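PDB 5H80: carboxylase from Deinococcus radiodurans, which probably uses ATP and bicarbonate to carboxylate biotin, through the biotin carboxylase domain of a single-chain multienzyme carboxylase. Local coordinates for residues A[251-256]-A[278-283]; A[149-154]-A[291-296]. One frame throughout, in Å; residues are numbered along the deposited sequence.

Interaction 1: residues A[251-256]-A[278-283]; sequences HLWERD and AVRTAL
E254 and R280 meet in a two-bond salt bridge that joins edge strand 249-256 of a four-stranded antiparallel sheet to the first turns of helix 277-293, within what the family points to as an ATP-grasp domain. The tight part of the contact is polar. R280 offers its side edge: NE gives a hydrogen bond to OE1 of E254 (2.8 Å, 160° at the hydrogen), and NH2 of R280 gives a second to OE2 of E254 (2.8 Å). Both oxygens lie practically in the guanidinium plane, whereas the two nitrogens stand well above the carboxylate plane; the two flat groups are turned 45° apart. The arginine chain is extended until chi3, where a bend (-59°) swings its NE edge round to the glutamate. OE2 of E254 also accepts from the backbone N of A272, so two donors grip this buried oxygen. Without the guanidinium, as with an alanine at R280, the buried E254 carboxylate would probably be left with its charge unmatched and freer to turn, though still held at OE2 by A272 N.

Packing is looser beside the bridge, where CD1 of W253 reaches CD of R280 at 4.1 Å, an oblique approach without stacking. The outer face of the helix, at T281 and A282, is partly exposed, while L283 lies against V240, F304 and V306 of the sheet. The indole is held mainly from elsewhere: its NE1 bonds to the backbone O of A361, and CE1 of H251 sits 3.4 Å above its plane, near the rim. The imidazole is held at both nitrogens, NE2 by the backbone O of P358 and ND1 by the N-H of W253, 3.0 Å from ND1 to N.

Interaction 2: residues A[149-154]-A[291-296]; sequences RGLAQR and AQEVKY
L151 reaches from helix 145-154 and splits its two methyl groups between E293 and V294, at the C-terminal end of helix 277-293. No hydrogen bond crosses between the segments and the buried surface is 95 Å², so the evidence is for limited apolar packing. Along 291-296, A291 comes first; its CB points away from L151, and its side chain, like that of Q292, touches V249 of strand 249-256, which the helix packs against. E293 then faces L151 with its aliphatic part: CG approaches CD1 of L151 at 3.8 Å. CG of E293 stands opposite the backbone N (chi1 -158°), extending toward the leucine, and the bend at chi2 turns the carboxylate aside. OE2 of E293 remains 6.7 Å from NH1 of R154, too far for a salt bridge, although opposite charges at this distance may attract weakly. A bound 1,2-ethanediol, probably from the crystallisation liquor, lies about 3 Å from the nearest atom of the E293 side chain, at this exposed residue.

V294 meets the other leucine branch, its CG1 lying 4.1 Å from CD2 of L151. F142 of helix 136-142 touches both L151 and V294, so the same aromatic residue packs against both partners. Here the helix ends in a Schellman motif: K295, with positive phi (55°), is the C-prime residue, its N bonding to O of Q292 while N of Y296 bonds to O of A291 (3.0 Å). Y296 follows, buried against F142 and T138; CG2 of V294 lies in its ring plane, at the edge, and its OH bonds to the backbone O of L299.

How the interactions relate
From the N terminus, 149-154 comes first and opens the longer loop, which interaction 2 closes when the chain arrives at 291-296, after 136 intervening residues. Interaction 1 opens later, at strand 249-256, and closes at 278-283 after only 21 residues; its loop therefore lies wholly within the longer one and the two do not cross. Both closures use helix 277-293, the early turns in interaction 1 and the C-terminal end in interaction 2. Their centres are about 17 Å apart and their nearest atoms about 8 Å, so they do not touch. One helix thus links the edge of the antiparallel sheet with helix 145-154.

Interaction 1: residues A[251-256]-A[278-283]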
ATOM      1  N   HIS A 251     -19.186   6.707  10.263  1.00 20.73           N
ATOM      2  CA  HIS A 251     -19.055   5.457   9.608  1.00 21.15           C
ATOM      3  C   HIS A 251     -17.957   5.527   8.528  1.00 22.43           C
ATOM      4  O   HIS A 251     -17.627   6.594   8.012  1.00 26.24           O
ATOM      5  CB  HIS A 251     -20.331   4.918   9.061  1.00 19.21           C
ATOM      6  CG  HIS A 251     -20.822   5.646   7.823  1.00 19.86           C
ATOM      7  ND1 HIS A 251     -20.394   5.376   6.553  1.00 23.47           N
ATOM      8  CD2 HIS A 251     -21.633   6.727   7.709  1.00 18.94           C
ATOM      9  CE1 HIS A 251     -21.015   6.191   5.685  1.00 21.72           C
ATOM     10  NE2 HIS A 251     -21.679   7.057   6.382  1.00 23.37           N
ATOM     11  N   LEU A 252     -17.402   4.388   8.270  1.00 22.35           N
ATOM     12  CA  LEU A 252     -16.489   4.104   7.083  1.00 19.63           C
ATOM     13  C   LEU A 252     -17.153   3.087   6.114  1.00 21.71           C
ATOM     14  O   LEU A 252     -16.477   2.158   5.615  1.00 21.01           O
ATOM     15  CB  LEU A 252     -15.052   3.738   7.473  1.00 21.96           C
ATOM     16  CG  LEU A 252     -14.132   4.804   8.018  1.00 23.96           C
ATOM     17  CD1 LEU A 252     -14.070   6.028   7.080  1.00 24.04           C
ATOM     18  CD2 LEU A 252     -14.599   5.115   9.372  1.00 24.51           C
ATOM     19  N   TRP A 253     -18.491   3.180   5.902  1.00 20.22           N
ATOM     20  CA  TRP A 253     -19.225   2.344   5.000  1.00 18.11           C
ATOM     21  C   TRP A 253     -19.152   0.864   5.414  1.00 21.83           C
ATOM     22  O   TRP A 253     -18.974   0.562   6.601  1.00 22.05           O
ATOM     23  CB  TRP A 253     -18.779   2.580   3.483  1.00 19.84           C
ATOM     24  CG  TRP A 253     -19.050   4.056   3.110  1.00 20.24           C
ATOM     25  CD1 TRP A 253     -20.195   4.601   2.619  1.00 21.70           C
ATOM     26  CD2 TRP A 253     -18.073   5.093   3.100  1.00 21.19           C
ATOM     27  NE1 TRP A 253     -20.003   5.928   2.352  1.00 23.34           N
ATOM     28  CE2 TRP A 253     -18.721   6.269   2.660  1.00 22.37           C
ATOM     29  CE3 TRP A 253     -16.695   5.149   3.494  1.00 21.13           C
ATOM     30  CZ2 TRP A 253     -18.022   7.501   2.521  1.00 22.11           C
ATOM     31  CZ3 TRP A 253     -16.019   6.426   3.395  1.00 22.26           C
ATOM     32  CH2 TRP A 253     -16.667   7.502   2.864  1.00 20.72           C
ATOM     33  N   GLU A 254     -19.163  -0.034   4.452  1.00 20.57           N
ATOM     34  CA  GLU A 254     -19.361  -1.428   4.668  1.00 21.10           C
ATOM     35  C   GLU A 254     -18.252  -2.334   4.259  1.00 21.23           C
ATOM     36  O   GLU A 254     -17.418  -2.025   3.372  1.00 22.19           O
ATOM     37  CB  GLU A 254     -20.671  -1.907   4.061  1.00 21.31           C
ATOM     38  CG  GLU A 254     -20.773  -2.309   2.606  1.00 22.26           C
ATOM     39  CD  GLU A 254     -20.528  -1.177   1.588  1.00 24.59           C
ATOM     40  OE1 GLU A 254     -20.589  -0.010   2.007  1.00 22.52           O
ATOM     41  OE2 GLU A 254     -20.350  -1.577   0.438  1.00 23.20           O
ATOM     42  N   ARG A 255     -18.374  -3.602   4.679  1.00 21.16           N
ATOM     43  CA  ARG A 255     -17.530  -4.729   4.200  1.00 19.49           C
ATOM     44  C   ARG A 255     -18.390  -5.952   4.055  1.00 23.55           C
ATOM     45  O   ARG A 255     -19.430  -6.057   4.770  1.00 25.19           O
ATOM     46  CB  ARG A 255     -16.435  -5.102   5.210  1.00 19.91           C
ATOM     47  CG  ARG A 255     -15.324  -4.158   5.468  1.00 18.69           C
ATOM     48  CD  ARG A 255     -14.364  -4.536   6.594  1.00 18.13           C
ATOM     49  NE  ARG A 255     -14.933  -4.556   7.940  1.00 17.84           N
ATOM     50  CZ  ARG A 255     -14.775  -3.620   8.850  1.00 21.63           C
ATOM     51  NH1 ARG A 255     -14.075  -2.486   8.622  1.00 23.10           N
ATOM     52  NH2 ARG A 255     -15.298  -3.806  10.026  1.00 23.92           N
ATOM     53  N   ASP A 256     -18.036  -6.809   3.090  1.00 22.56           N
ATOM     54  CA  ASP A 256     -18.763  -8.038   2.845  1.00 21.77           C
ATOM     55  C   ASP A 256     -17.829  -9.173   3.086  1.00 22.88           C
ATOM     56  O   ASP A 256     -16.794  -9.315   2.415  1.00 21.66           O
ATOM     57  CB  ASP A 256     -19.332  -8.079   1.499  1.00 19.29           C
ATOM     58  CG  ASP A 256     -20.276  -9.268   1.218  1.00 19.89           C
ATOM     59  OD1 ASP A 256     -19.847 -10.426   1.345  1.00 22.45           O
ATOM     60  OD2 ASP A 256     -21.415  -8.907   0.810  1.00 24.05           O
ATOM     61  N   ALA A 278     -29.565   2.051  -1.928  1.00 25.10           N
ATOM     62  CA  ALA A 278     -30.703   2.070  -0.998  1.00 26.01           C
ATOM     63  C   ALA A 278     -30.411   1.039   0.131  1.00 25.15           C
ATOM     64  O   ALA A 278     -30.689   1.394   1.338  1.00 28.84           O
ATOM     65  CB  ALA A 278     -31.962   1.676  -1.775  1.00 29.53           C
ATOM     66  N   VAL A 279     -29.766  -0.105  -0.138  1.00 27.29           N
ATOM     67  CA  VAL A 279     -29.536  -1.139   0.899  1.00 28.15           C
ATOM     68  C   VAL A 279     -28.379  -0.644   1.749  1.00 26.32           C
ATOM     69  O   VAL A 279     -28.387  -0.812   2.962  1.00 25.23           O
ATOM     70  CB  VAL A 279     -29.167  -2.539   0.328  1.00 26.36           C
ATOM     71  CG1 VAL A 279     -28.932  -3.596   1.432  1.00 24.28           C
ATOM     72  CG2 VAL A 279     -30.311  -3.043  -0.615  1.00 29.01           C
ATOM     73  N   ARG A 280     -27.304  -0.203   1.068  1.00 22.17           N
ATOM     74  CA  ARG A 280     -26.223   0.480   1.775  1.00 27.42           C
ATOM     75  C   ARG A 280     -26.693   1.522   2.761  1.00 21.58           C
ATOM     76  O   ARG A 280     -26.221   1.451   3.892  1.00 20.68           O
ATOM     77  CB  ARG A 280     -25.184   1.008   0.789  1.00 23.35           C
ATOM     78  CG  ARG A 280     -24.052   1.774   1.460  1.00 25.71           C
ATOM     79  CD  ARG A 280     -22.848   2.220   0.626  1.00 21.19           C
ATOM     80  NE  ARG A 280     -22.144   1.145  -0.025  1.00 22.59           N
ATOM     81  CZ  ARG A 280     -22.284   0.763  -1.290  1.00 20.98           C
ATOM     82  NH1 ARG A 280     -23.060   1.465  -2.173  1.00 24.91           N
ATOM     83  NH2 ARG A 280     -21.656  -0.272  -1.713  1.00 24.59           N
ATOM     84  N   THR A 281     -27.554   2.480   2.365  1.00 22.00           N
ATOM     85  CA  THR A 281     -27.867   3.577   3.196  1.00 24.95           C
ATOM     86  C   THR A 281     -28.718   3.012   4.340  1.00 21.72           C
ATOM     87  O   THR A 281     -28.592   3.531   5.431  1.00 24.84           O
ATOM     88  CB  THR A 281     -28.537   4.834   2.587  1.00 31.30           C
ATOM     89  OG1 THR A 281     -29.870   5.033   3.039  1.00 46.82           O
ATOM     90  CG2 THR A 281     -28.239   5.068   1.347  1.00 22.00           C
ATOM     91  N   ALA A 282     -29.513   2.010   4.043  1.00 24.87           N
ATOM     92  CA  ALA A 282     -30.265   1.406   5.196  1.00 23.69           C
ATOM     93  C   ALA A 282     -29.442   0.695   6.264  1.00 22.43           C
ATOM     94  O   ALA A 282     -29.645   0.917   7.534  1.00 22.50           O
ATOM     95  CB  ALA A 282     -31.361   0.516   4.711  1.00 28.23           C
ATOM     96  N   LEU A 283     -28.490  -0.090   5.795  1.00 21.57           N
ATOM     97  CA  LEU A 283     -27.540  -0.742   6.689  1.00 24.52           C
ATOM     98  C   LEU A 283     -26.767   0.221   7.528  1.00 24.62           C
ATOM     99  O   LEU A 283     -26.691   0.126   8.729  1.00 23.43           O
ATOM    100  CB  LEU A 283     -26.576  -1.580   5.899  1.00 26.40           C
ATOM    101  CG  LEU A 283     -26.659  -3.025   5.524  1.00 33.36           C
ATOM    102  CD1 LEU A 283     -27.591  -3.998   6.291  1.00 26.67           C
ATOM    103  CD2 LEU A 283     -26.469  -3.290   4.094  1.00 32.08           C
TER

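Interaction 2: residues A[149-154]-A[291-296]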
ATOM      1  N   ARG A 149     -30.295  -7.412  21.291  1.00 39.96           N
ATOM      2  CA  ARG A 149     -31.541  -7.652  20.580  1.00 36.99           C
ATOM      3  C   ARG A 149     -32.616  -6.686  20.967  1.00 42.71           C
ATOM      4  O   ARG A 149     -33.200  -6.040  20.096  1.00 43.09           O
ATOM      5  CB  ARG A 149     -31.995  -9.094  20.810  1.00 38.60           C
ATOM      6  CG  ARG A 149     -33.185  -9.579  19.995  1.00 43.98           C
ATOM      7  CD  ARG A 149     -33.455 -11.062  20.322  1.00 48.90           C
ATOM      8  NE  ARG A 149     -34.688 -11.466  19.670  1.00 47.89           N
ATOM      9  CZ  ARG A 149     -34.771 -12.040  18.470  1.00 53.92           C
ATOM     10  NH1 ARG A 149     -33.677 -12.365  17.753  1.00 48.67           N
ATOM     11  NH2 ARG A 149     -35.973 -12.288  17.976  1.00 48.50           N
ATOM     12  N   GLY A 150     -32.832  -6.513  22.268  1.00 39.25           N
ATOM     13  CA  GLY A 150     -33.831  -5.613  22.733  1.00 38.94           C
ATOM     14  C   GLY A 150     -33.609  -4.186  22.325  1.00 41.29           C
ATOM     15  O   GLY A 150     -34.570  -3.508  21.938  1.00 37.43           O
ATOM     16  N   LEU A 151     -32.351  -3.752  22.405  1.00 42.65           N
ATOM     17  CA  LEU A 151     -31.911  -2.459  21.849  1.00 42.18           C
ATOM     18  C   LEU A 151     -32.220  -2.348  20.355  1.00 30.25           C
ATOM     19  O   LEU A 151     -32.821  -1.326  19.945  1.00 31.70           O
ATOM     20  CB  LEU A 151     -30.425  -2.231  22.034  1.00 36.80           C
ATOM     21  CG  LEU A 151     -29.824  -0.884  21.636  1.00 37.79           C
ATOM     22  CD1 LEU A 151     -30.409   0.296  22.411  1.00 39.13           C
ATOM     23  CD2 LEU A 151     -28.339  -0.887  21.892  1.00 40.07           C
ATOM     24  N   ALA A 152     -31.902  -3.375  19.595  1.00 30.94           N
ATOM     25  CA  ALA A 152     -32.213  -3.355  18.164  1.00 28.70           C
ATOM     26  C   ALA A 152     -33.745  -3.162  17.966  1.00 38.42           C
ATOM     27  O   ALA A 152     -34.203  -2.249  17.293  1.00 33.96           O
ATOM     28  CB  ALA A 152     -31.724  -4.594  17.502  1.00 29.72           C
ATOM     29  N   GLN A 153     -34.518  -4.000  18.658  1.00 36.20           N
ATOM     30  CA  GLN A 153     -35.969  -3.980  18.571  1.00 41.14           C
ATOM     31  C   GLN A 153     -36.575  -2.641  18.931  1.00 35.56           C
ATOM     32  O   GLN A 153     -37.451  -2.206  18.223  1.00 38.93           O
ATOM     33  CB  GLN A 153     -36.566  -5.035  19.454  1.00 39.38           C
ATOM     34  CG  GLN A 153     -36.344  -6.434  18.929  1.00 40.33           C
ATOM     35  CD  GLN A 153     -36.824  -7.450  19.885  1.00 45.12           C
ATOM     36  OE1 GLN A 153     -36.738  -7.254  21.082  1.00 42.99           O
ATOM     37  NE2 GLN A 153     -37.306  -8.543  19.376  1.00 37.63           N
ATOM     38  N   ARG A 154     -36.097  -1.972  19.991  1.00 34.75           N
ATOM     39  CA  ARG A 154     -36.578  -0.644  20.392  1.00 38.94           C
ATOM     40  C   ARG A 154     -36.264   0.491  19.403  1.00 38.03           C
ATOM     41  O   ARG A 154     -37.016   1.425  19.232  1.00 38.52           O
ATOM     42  CB  ARG A 154     -36.052  -0.335  21.826  1.00 43.75           C
ATOM     43  CG  ARG A 154     -36.654  -1.284  22.874  1.00 49.63           C
ATOM     44  CD  ARG A 154     -36.347  -0.945  24.338  1.00 58.36           C
ATOM     45  NE  ARG A 154     -35.324  -1.843  24.907  1.00 68.72           N
ATOM     46  CZ  ARG A 154     -34.011  -1.600  24.965  1.00 59.57           C
ATOM     47  NH1 ARG A 154     -33.488  -0.463  24.534  1.00 61.10           N
ATOM     48  NH2 ARG A 154     -33.214  -2.505  25.478  1.00 59.43           N
ATOM     49  N   ALA A 291     -25.222   2.811  17.424  1.00 28.07           N
ATOM     50  CA  ALA A 291     -24.023   3.410  18.023  1.00 27.14           C
ATOM     51  C   ALA A 291     -24.365   4.703  18.801  1.00 27.47           C
ATOM     52  O   ALA A 291     -23.877   4.998  19.905  1.00 26.72           O
ATOM     53  CB  ALA A 291     -23.112   3.835  16.861  1.00 25.80           C
ATOM     54  N   GLN A 292     -25.194   5.509  18.170  1.00 23.88           N
ATOM     55  CA  GLN A 292     -25.658   6.814  18.707  1.00 25.69           C
ATOM     56  C   GLN A 292     -26.422   6.558  20.043  1.00 26.21           C
ATOM     57  O   GLN A 292     -26.135   7.246  21.007  1.00 27.56           O
ATOM     58  CB  GLN A 292     -26.497   7.636  17.761  1.00 27.84           C
ATOM     59  CG  GLN A 292     -27.093   8.904  18.355  1.00 36.40           C
ATOM     60  CD  GLN A 292     -26.093  10.045  18.402  1.00 45.58           C
ATOM     61  OE1 GLN A 292     -24.968   9.940  17.913  1.00 50.71           O
ATOM     62  NE2 GLN A 292     -26.513  11.167  18.968  1.00 44.58           N
ATOM     63  N   GLU A 293     -27.220   5.515  20.082  1.00 31.08           N
ATOM     64  CA  GLU A 293     -28.035   5.216  21.293  1.00 31.95           C
ATOM     65  C   GLU A 293     -27.164   4.957  22.512  1.00 35.66           C
ATOM     66  O   GLU A 293     -27.527   5.400  23.647  1.00 29.28           O
ATOM     67  CB  GLU A 293     -29.022   4.064  21.115  1.00 37.49           C
ATOM     68  CG  GLU A 293     -30.193   4.117  22.113  1.00 41.71           C
ATOM     69  CD  GLU A 293     -31.057   5.379  21.990  1.00 46.55           C
ATOM     70  OE1 GLU A 293     -31.147   6.001  20.875  1.00 43.81           O
ATOM     71  OE2 GLU A 293     -31.635   5.793  23.030  1.00 57.47           O
ATOM     72  N   VAL A 294     -26.020   4.269  22.334  1.00 28.22           N
ATOM     73  CA  VAL A 294     -24.997   4.126  23.440  1.00 29.66           C
ATOM     74  C   VAL A 294     -23.889   5.189  23.556  1.00 32.17           C
ATOM     75  O   VAL A 294     -23.036   5.075  24.450  1.00 33.88           O
ATOM     76  CB  VAL A 294     -24.372   2.762  23.452  1.00 32.00           C
ATOM     77  CG1 VAL A 294     -25.459   1.684  23.397  1.00 37.44           C
ATOM     78  CG2 VAL A 294     -23.374   2.542  22.236  1.00 28.63           C
ATOM     79  N   LYS A 295     -23.954   6.272  22.761  1.00 26.99           N
ATOM     80  CA  LYS A 295     -22.898   7.296  22.816  1.00 27.85           C
ATOM     81  C   LYS A 295     -21.533   6.677  22.581  1.00 25.76           C
ATOM     82  O   LYS A 295     -20.566   6.856  23.336  1.00 30.12           O
ATOM     83  CB  LYS A 295     -22.957   8.025  24.189  1.00 30.95           C
ATOM     84  CG  LYS A 295     -24.369   8.570  24.449  1.00 38.98           C
ATOM     85  CD  LYS A 295     -24.846   9.558  23.403  1.00 45.28           C
ATOM     86  CE  LYS A 295     -23.914  10.749  23.310  1.00 56.40           C
ATOM     87  NZ  LYS A 295     -24.572  11.827  22.532  1.00 62.09           N
ATOM     88  N   TYR A 296     -21.446   5.926  21.478  1.00 27.11           N
ATOM     89  CA  TYR A 296     -20.276   5.078  21.291  1.00 25.48           C
ATOM     90  C   TYR A 296     -19.001   5.882  21.204  1.00 25.26           C
ATOM     91  O   TYR A 296     -19.023   6.933  20.679  1.00 27.63           O
ATOM     92  CB  TYR A 296     -20.455   4.162  20.042  1.00 28.36           C
ATOM     93  CG  TYR A 296     -19.606   2.974  19.962  1.00 26.93           C
ATOM     94  CD1 TYR A 296     -20.007   1.733  20.536  1.00 27.65           C
ATOM     95  CD2 TYR A 296     -18.361   3.030  19.424  1.00 28.87           C
ATOM     96  CE1 TYR A 296     -19.208   0.566  20.447  1.00 29.56           C
ATOM     97  CE2 TYR A 296     -17.515   1.918  19.362  1.00 23.76           C
ATOM     98  CZ  TYR A 296     -17.875   0.670  19.911  1.00 24.23           C
ATOM     99  OH  TYR A 296     -17.117  -0.409  19.872  1.00 24.18           O
TER